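Local coordinates for ABC sugar (Ribose) transporter, periplasmic substrate-binding subunit (Rhodobacter sphaeroides, PDB 3L49), which probably binds a sugar or related carbohydrate in the periplasm and delivers it to an ABC transporter for uptake, at residues Leu116-Asp121 against Val192-Ala197. Sequence-based numbering, arbitrary orientation.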
loop_
_atom_site.group_PDB
_atom_site.type_symbol
_atom_site.label_atom_id
_atom_site.label_comp_id
_atom_site.label_asym_id
_atom_site.label_seq_id
_atom_site.Cartn_x
_atom_site.Cartn_y
_atom_site.Cartn_z
ATOM N N LEU A 116 4.621 -14.754 7.974
ATOM C CA LEU A 116 5.075 -15.609 9.067
ATOM C C LEU A 116 4.017 -15.740 10.153
ATOM O O LEU A 116 3.797 -16.836 10.681
ATOM C CB LEU A 116 6.391 -15.094 9.656
ATOM C CG LEU A 116 7.656 -15.364 8.842
ATOM C CD1 LEU A 116 8.729 -14.364 9.217
ATOM C CD2 LEU A 116 8.134 -16.801 9.038
ATOM N N GLN A 117 3.357 -14.624 10.468
ATOM C CA GLN A 117 2.241 -14.619 11.415
ATOM C C GLN A 117 1.095 -15.527 10.965
ATOM O O GLN A 117 0.523 -16.270 11.762
ATOM C CB GLN A 117 1.716 -13.201 11.618
ATOM C CG GLN A 117 0.718 -13.111 12.740
ATOM C CD GLN A 117 1.344 -13.509 14.053
ATOM O OE1 GLN A 117 2.358 -12.941 14.459
ATOM N NE2 GLN A 117 0.761 -14.508 14.716
ATOM N N MET A 118 0.781 -15.447 9.678
ATOM C CA MET A 118 -0.259 -16.253 9.052
ATOM C C MET A 118 0.011 -17.761 9.176
ATOM O O MET A 118 -0.888 -18.530 9.520
ATOM C CB MET A 118 -0.400 -15.839 7.585
ATOM C CG MET A 118 -1.613 -16.412 6.858
ATOM S SD MET A 118 -1.762 -15.845 5.149
ATOM C CE MET A 118 -1.007 -14.244 5.268
ATOM N N VAL A 119 1.250 -18.175 8.917
ATOM C CA VAL A 119 1.604 -19.595 8.998
ATOM C C VAL A 119 1.734 -20.079 10.453
ATOM O O VAL A 119 1.411 -21.231 10.768
ATOM C CB VAL A 119 2.820 -19.968 8.079
ATOM C CG1 VAL A 119 3.983 -19.075 8.320
ATOM C CG2 VAL A 119 3.245 -21.407 8.268
ATOM N N ALA A 120 2.154 -19.177 11.339
ATOM C CA ALA A 120 2.132 -19.442 12.779
ATOM C C ALA A 120 0.703 -19.675 13.275
ATOM O O ALA A 120 0.452 -20.643 13.992
ATOM C CB ALA A 120 2.801 -18.305 13.562
ATOM N N ASP A 121 -0.223 -18.799 12.880
ATOM C CA ASP A 121 -1.643 -18.942 13.238
ATOM C C ASP A 121 -2.285 -20.186 12.614
ATOM O O ASP A 121 -3.170 -20.789 13.212
ATOM C CB ASP A 121 -2.447 -17.708 12.818
ATOM C CG ASP A 121 -2.132 -16.468 13.655
ATOM O OD1 ASP A 121 -2.573 -15.361 13.266
ATOM O OD2 ASP A 121 -1.452 -16.586 14.692
ATOM N N VAL A 192 -10.079 -24.038 3.506
ATOM C CA VAL A 192 -9.471 -22.719 3.445
ATOM C C VAL A 192 -9.280 -22.254 4.888
ATOM O O VAL A 192 -10.144 -22.479 5.743
ATOM C CB VAL A 192 -10.300 -21.735 2.546
ATOM C CG1 VAL A 192 -11.794 -21.814 2.851
ATOM C CG2 VAL A 192 -9.769 -20.289 2.610
ATOM N N GLY A 193 -8.126 -21.655 5.169
ATOM C CA GLY A 193 -7.769 -21.333 6.543
ATOM C C GLY A 193 -7.271 -19.928 6.746
ATOM O O GLY A 193 -7.172 -19.461 7.883
ATOM N N ALA A 194 -6.960 -19.251 5.646
ATOM C CA ALA A 194 -6.423 -17.894 5.710
ATOM C C ALA A 194 -6.762 -17.112 4.456
ATOM O O ALA A 194 -6.960 -17.693 3.390
ATOM C CB ALA A 194 -4.911 -17.926 5.914
ATOM N N ILE A 195 -6.841 -15.790 4.589
ATOM C CA ILE A 195 -7.016 -14.908 3.438
ATOM C C ILE A 195 -6.002 -13.766 3.519
ATOM O O ILE A 195 -5.850 -13.128 4.566
ATOM C CB ILE A 195 -8.478 -14.359 3.299
ATOM C CG1 ILE A 195 -9.510 -15.490 3.345
ATOM C CG2 ILE A 195 -8.652 -13.573 2.003
ATOM C CD1 ILE A 195 -10.976 -15.048 3.144
ATOM N N TRP A 196 -5.314 -13.528 2.406
ATOM C CA TRP A 196 -4.247 -12.539 2.321
ATOM C C TRP A 196 -4.539 -11.465 1.253
ATOM O O TRP A 196 -5.076 -11.767 0.180
ATOM C CB TRP A 196 -2.913 -13.258 2.005
ATOM C CG TRP A 196 -1.724 -12.344 1.935
ATOM C CD1 TRP A 196 -0.897 -12.001 2.962
ATOM C CD2 TRP A 196 -1.247 -11.632 0.784
ATOM N NE1 TRP A 196 0.064 -11.124 2.528
ATOM C CE2 TRP A 196 -0.127 -10.878 1.194
ATOM C CE3 TRP A 196 -1.659 -11.556 -0.552
ATOM C CZ2 TRP A 196 0.591 -10.061 0.314
ATOM C CZ3 TRP A 196 -0.948 -10.734 -1.426
ATOM C CH2 TRP A 196 0.161 -10.000 -0.987
ATOM N N ALA A 197 -4.162 -10.221 1.551
ATOM C CA ALA A 197 -4.039 -9.157 0.537
ATOM C C ALA A 197 -2.864 -8.230 0.861
ATOM O O ALA A 197 -2.408 -8.176 2.005
ATOM C CB ALA A 197 -5.323 -8.365 0.402
#
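Met118 of helix 107-122 reaches across to strand 194-197 and touches Ala194 and Trp196, two residues whose side chains leave the strand on the helix side. The apolar contact comes first along the chain: Met118 CG lies 3.7 Å from Ala194 CB, and Met118 SD passes the same methyl at 3.9 Å. With CG anti to the backbone N (chi1 -170°) and chi2 also extended, the side chain runs straight out before bending at chi3. That bend carries Met118 CE to the indole edge, near the ring plane, a tight 3.2 Å from Trp196 CD1. Met118 SD stands 5.5 Å from the centroid of the Trp196 five-membered ring, 69° off its normal, an oblique Met-aromatic contact. Val128 of adjacent strand 126-131 touches both Met118 and Ala194, while helix 138-152 packs on Trp196. Within the helix, Gln117 NE2 donates a bent hydrogen bond (142°) to Asp121 OD2 from above the carboxylate plane; Asp121 OD1 is hydrogen-bonded to Tyr221 OH. Cutting Met118 back to an alanine would probably open a gap beside the Trp196 edge and Ala194 methyl. Buried and without hydrogen bonds between helix and strand, the contact joins them in the C-terminal α/β lobe of a periplasmic-binding-protein fold through dispersion and shape, with a sulfur-aromatic component.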